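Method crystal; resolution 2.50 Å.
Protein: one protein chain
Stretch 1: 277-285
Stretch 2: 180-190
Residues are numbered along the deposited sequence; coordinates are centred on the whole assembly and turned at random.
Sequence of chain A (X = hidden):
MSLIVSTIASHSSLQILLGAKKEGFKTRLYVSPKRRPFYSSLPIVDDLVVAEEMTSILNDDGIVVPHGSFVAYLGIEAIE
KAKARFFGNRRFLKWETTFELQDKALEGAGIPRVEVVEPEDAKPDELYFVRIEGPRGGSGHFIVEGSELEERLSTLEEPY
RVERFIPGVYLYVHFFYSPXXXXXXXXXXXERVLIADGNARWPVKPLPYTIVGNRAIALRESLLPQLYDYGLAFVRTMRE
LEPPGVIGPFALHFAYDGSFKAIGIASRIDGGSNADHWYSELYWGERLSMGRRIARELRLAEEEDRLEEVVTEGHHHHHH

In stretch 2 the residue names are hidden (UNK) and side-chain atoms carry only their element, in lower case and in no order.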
# COMPACT_ATOMS: atom_id res chain seq x y z
N HIS A 277 -5.86 5.84 -1.66
CA HIS A 277 -6.40 6.17 -0.35
C HIS A 277 -7.91 5.93 -0.32
O HIS A 277 -8.55 6.01 -1.37
CB HIS A 277 -6.18 7.65 -0.01
CG HIS A 277 -4.78 8.13 -0.21
ND1 HIS A 277 -3.71 7.66 0.53
CD2 HIS A 277 -4.26 9.03 -1.08
CE1 HIS A 277 -2.60 8.25 0.12
NE2 HIS A 277 -2.91 9.09 -0.86
N TRP A 278 -8.46 5.61 0.85
CA TRP A 278 -9.91 5.47 0.97
C TRP A 278 -10.28 6.75 1.73
O TRP A 278 -10.08 7.84 1.18
CB TRP A 278 -10.32 4.16 1.69
CG TRP A 278 -9.74 3.90 3.04
CD1 TRP A 278 -8.46 3.52 3.32
CD2 TRP A 278 -10.41 3.98 4.31
NE1 TRP A 278 -8.29 3.36 4.67
CE2 TRP A 278 -9.47 3.64 5.30
CE3 TRP A 278 -11.72 4.32 4.69
CZ2 TRP A 278 -9.80 3.62 6.67
CZ3 TRP A 278 -12.04 4.30 6.06
CH2 TRP A 278 -11.08 3.96 7.02
N TYR A 279 -10.79 6.70 2.96
CA TYR A 279 -11.10 7.97 3.66
C TYR A 279 -12.22 8.78 2.99
O TYR A 279 -13.20 9.11 3.63
CB TYR A 279 -9.86 8.85 3.78
CG TYR A 279 -8.90 8.42 4.86
CD1 TYR A 279 -8.95 7.14 5.39
CD2 TYR A 279 -7.91 9.29 5.31
CE1 TYR A 279 -8.02 6.72 6.35
CE2 TYR A 279 -6.99 8.88 6.27
CZ TYR A 279 -7.04 7.59 6.78
OH TYR A 279 -6.11 7.18 7.69
N SER A 280 -12.05 9.14 1.72
CA SER A 280 -13.08 9.87 1.02
C SER A 280 -14.42 9.15 1.18
O SER A 280 -15.50 9.75 1.07
CB SER A 280 -12.71 9.97 -0.45
OG SER A 280 -12.08 8.78 -0.87
N GLU A 281 -14.35 7.85 1.42
CA GLU A 281 -15.53 7.01 1.62
C GLU A 281 -16.26 7.43 2.90
O GLU A 281 -17.39 7.03 3.14
CB GLU A 281 -15.12 5.54 1.71
CG GLU A 281 -14.53 5.02 0.42
CD GLU A 281 -13.96 3.62 0.51
OE1 GLU A 281 -13.35 3.18 -0.47
OE2 GLU A 281 -14.12 2.95 1.56
N LEU A 282 -15.60 8.24 3.72
CA LEU A 282 -16.20 8.72 4.95
C LEU A 282 -17.15 9.88 4.63
O LEU A 282 -18.13 10.10 5.33
CB LEU A 282 -15.10 9.18 5.91
CG LEU A 282 -14.06 8.11 6.28
CD1 LEU A 282 -12.85 8.76 6.93
CD2 LEU A 282 -14.69 7.08 7.17
N TYR A 283 -16.86 10.61 3.55
CA TYR A 283 -17.70 11.73 3.16
C TYR A 283 -18.59 11.30 2.02
O TYR A 283 -19.66 11.88 1.82
CB TYR A 283 -16.85 12.91 2.71
CG TYR A 283 -15.79 13.28 3.71
CD1 TYR A 283 -14.55 12.65 3.68
CD2 TYR A 283 -16.04 14.22 4.71
CE1 TYR A 283 -13.57 12.95 4.62
CE2 TYR A 283 -15.07 14.52 5.65
CZ TYR A 283 -13.84 13.88 5.60
OH TYR A 283 -12.87 14.16 6.53
N TRP A 284 -18.15 10.30 1.28
CA TRP A 284 -18.90 9.77 0.15
C TRP A 284 -19.12 8.28 0.25
O TRP A 284 -18.42 7.59 0.97
CB TRP A 284 -18.19 10.12 -1.14
CG TRP A 284 -18.58 11.47 -1.60
CD1 TRP A 284 -19.76 11.82 -2.21
CD2 TRP A 284 -17.85 12.68 -1.41
NE1 TRP A 284 -19.80 13.19 -2.41
CE2 TRP A 284 -18.64 13.74 -1.93
CE3 TRP A 284 -16.60 12.98 -0.85
CZ2 TRP A 284 -18.22 15.06 -1.92
CZ3 TRP A 284 -16.19 14.28 -0.83
CH2 TRP A 284 -17.00 15.31 -1.36
N GLY A 285 -20.09 7.77 -0.48
CA GLY A 285 -20.30 6.34 -0.39
C GLY A 285 -19.20 5.61 -1.13
O GLY A 285 -18.82 4.50 -0.78
N UNK A 180 -17.99 24.69 -2.02
CA UNK A 180 -19.32 24.19 -2.36
C UNK A 180 -19.99 23.45 -1.22
O UNK A 180 -21.22 23.46 -1.13
c UNK A 180 -20.67 22.83 -3.94
c UNK A 180 -19.27 23.23 -3.54
c UNK A 180 -19.20 25.21 -5.14
c UNK A 180 -18.56 23.90 -4.72
N UNK A 181 -19.19 22.82 -0.35
CA UNK A 181 -19.73 22.07 0.78
C UNK A 181 -19.35 22.71 2.12
O UNK A 181 -19.85 22.34 3.17
c UNK A 181 -18.91 18.44 -0.45
c UNK A 181 -20.98 19.77 -0.81
c UNK A 181 -19.23 20.62 0.74
c UNK A 181 -19.49 19.84 -0.55
N UNK A 182 -18.46 23.69 2.05
CA UNK A 182 -18.01 24.41 3.22
C UNK A 182 -17.51 23.48 4.30
O UNK A 182 -17.90 23.59 5.47
c UNK A 182 -19.15 25.27 3.78
o UNK A 182 -20.02 28.20 4.25
o UNK A 182 -21.81 27.36 3.22
c UNK A 182 -19.70 26.30 2.80
c UNK A 182 -20.57 27.36 3.47
N UNK A 183 -16.64 22.54 3.92
CA UNK A 183 -16.07 21.61 4.88
C UNK A 183 -14.66 21.21 4.50
O UNK A 183 -14.28 21.27 3.34
c UNK A 183 -16.87 19.42 3.83
n UNK A 183 -17.77 17.37 2.81
n UNK A 183 -18.51 15.67 1.46
c UNK A 183 -16.94 20.35 5.01
c UNK A 183 -17.72 18.17 4.03
c UNK A 183 -18.56 16.32 2.61
n UNK A 183 -19.39 15.93 3.56
N UNK A 184 -13.90 20.81 5.50
CA UNK A 184 -12.53 20.36 5.33
C UNK A 184 -12.54 18.84 5.32
O UNK A 184 -13.04 18.22 6.25
c UNK A 184 -11.65 20.84 6.49
c UNK A 184 -10.25 20.23 6.52
c UNK A 184 -9.49 20.69 7.75
c UNK A 184 -9.53 20.62 5.25
N UNK A 185 -11.98 18.25 4.26
CA UNK A 185 -11.93 16.80 4.13
C UNK A 185 -10.50 16.27 4.24
O UNK A 185 -9.62 16.71 3.52
c UNK A 185 -14.06 16.42 2.71
c UNK A 185 -14.57 16.42 1.27
o UNK A 185 -15.67 16.95 1.00
o UNK A 185 -13.87 15.88 0.41
c UNK A 185 -12.54 16.38 2.78
N UNK A 186 -10.29 15.33 5.16
CA UNK A 186 -8.99 14.68 5.38
C UNK A 186 -9.14 13.43 4.51
O UNK A 186 -9.82 12.47 4.90
c UNK A 186 -7.08 14.51 8.64
c UNK A 186 -7.61 13.64 7.51
c UNK A 186 -8.83 14.32 6.87
c UNK A 186 -6.54 13.38 6.48
N UNK A 187 -8.52 13.44 3.34
CA UNK A 187 -8.66 12.35 2.39
C UNK A 187 -7.57 11.31 2.23
O UNK A 187 -7.70 10.39 1.45
c UNK A 187 -10.55 14.40 -0.26
c UNK A 187 -11.47 12.80 1.37
c UNK A 187 -9.00 12.94 1.02
c UNK A 187 -10.32 13.73 1.05
N UNK A 188 -6.49 11.43 2.97
CA UNK A 188 -5.46 10.42 2.85
C UNK A 188 -4.17 10.76 3.53
O UNK A 188 -3.93 11.91 3.91
N UNK A 189 -3.34 9.75 3.70
CA UNK A 189 -2.03 9.93 4.30
C UNK A 189 -1.07 9.11 3.45
O UNK A 189 -1.22 7.90 3.28
c UNK A 189 -1.95 9.45 5.76
c UNK A 189 -3.03 10.12 6.60
c UNK A 189 -0.56 9.77 6.30
N UNK A 190 -0.08 9.81 2.94
CA UNK A 190 0.91 9.25 2.08
C UNK A 190 2.24 9.07 2.80
O UNK A 190 2.49 9.67 3.83
o UNK A 190 3.17 10.55 -0.12
c UNK A 190 1.07 10.20 0.89
o UNK A 190 2.03 8.72 -0.67
c UNK A 190 2.17 9.80 -0.03
O HOH W 1 -13.22 16.17 8.37
O HOH W 2 -4.24 7.14 3.30

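Position 180 carries four side-chain carbons, forked at the first, with one arm two carbons long. It lies out of reach of stretch 1, and the branching identifies Ile-180. At 181 there are again four carbons, now forked at the second, and one terminal carbon lies against the indole of Trp-284; this is Leu-181, with CD1 3.7 Å from Trp-284 CZ2. Position 182 has three carbons, the third bearing two oxygens. Its side chain is exposed and far from stretch 1, and it is Glu-182.

The strand begins at 183, where three carbons, a nitrogen and a carbon carrying two more nitrogens form a guanidinium that lies by Tyr-283 and over a face of the Trp-284 ring. This is Arg-183. Its CZ sits 4.8 Å from the centroid of the six-membered ring of Trp-284, 24° off the normal, a cation-pi arrangement, while Tyr-283 CB lies over one face of the guanidinium, 3.5 Å from Arg-183 NH2. Position 184 has four carbons forked at the second and points away from stretch 1; it is Leu-184. At 185, three carbons end in two oxygens, and the second carbon lies over the phenol of Tyr-283. This is Glu-185, whose CG is 3.5 Å from the Tyr-283 ring centroid, a CH-pi contact. Its OE2 receives Arg-183 NE at 2.8 Å in a salt bridge, tying together two side chains that both point toward stretch 1.

Position 186 has four carbons forked at the second, one terminal carbon near the Tyr-279 ring; it is Leu-186, with CD1 4.5 Å from Tyr-279 CD2. At 187, four carbons are forked at the second; the CA-to-CB bond points away, but the end of the side chain returns to pack on Ser-280 and Tyr-283. This is Leu-187, with CD2 3.6 Å from Ser-280 CB and 3.9 Å from Tyr-283 CD1. Position 188 has no side chain and its CA lies over the His-277 ring: Gly-188. A CB here would fall 2.6 Å from His-277 CG, and the backbone angles alone call for glycine. At 189, one carbon carries two others, one of them near the ring of Tyr-279; this is Val-189, with CG2 4.2 Å from Tyr-279 CE2. Position 190 has two carbons, the second bearing two oxygens, and its CB is 4.2 Å from His-277 CE1; it is Asp-190.

The contact is chiefly one of aromatic rings laid along a strand. Its direct hydrogen bond runs from Leu-186 N to Tyr-283 OH (3.1 Å, 165°). Water 1 joins that hydroxyl to Leu-184 O, and water 2 links His-277 ND1 to Val-189 N.

Stretch 2 (180-190) ILERLELLGVD
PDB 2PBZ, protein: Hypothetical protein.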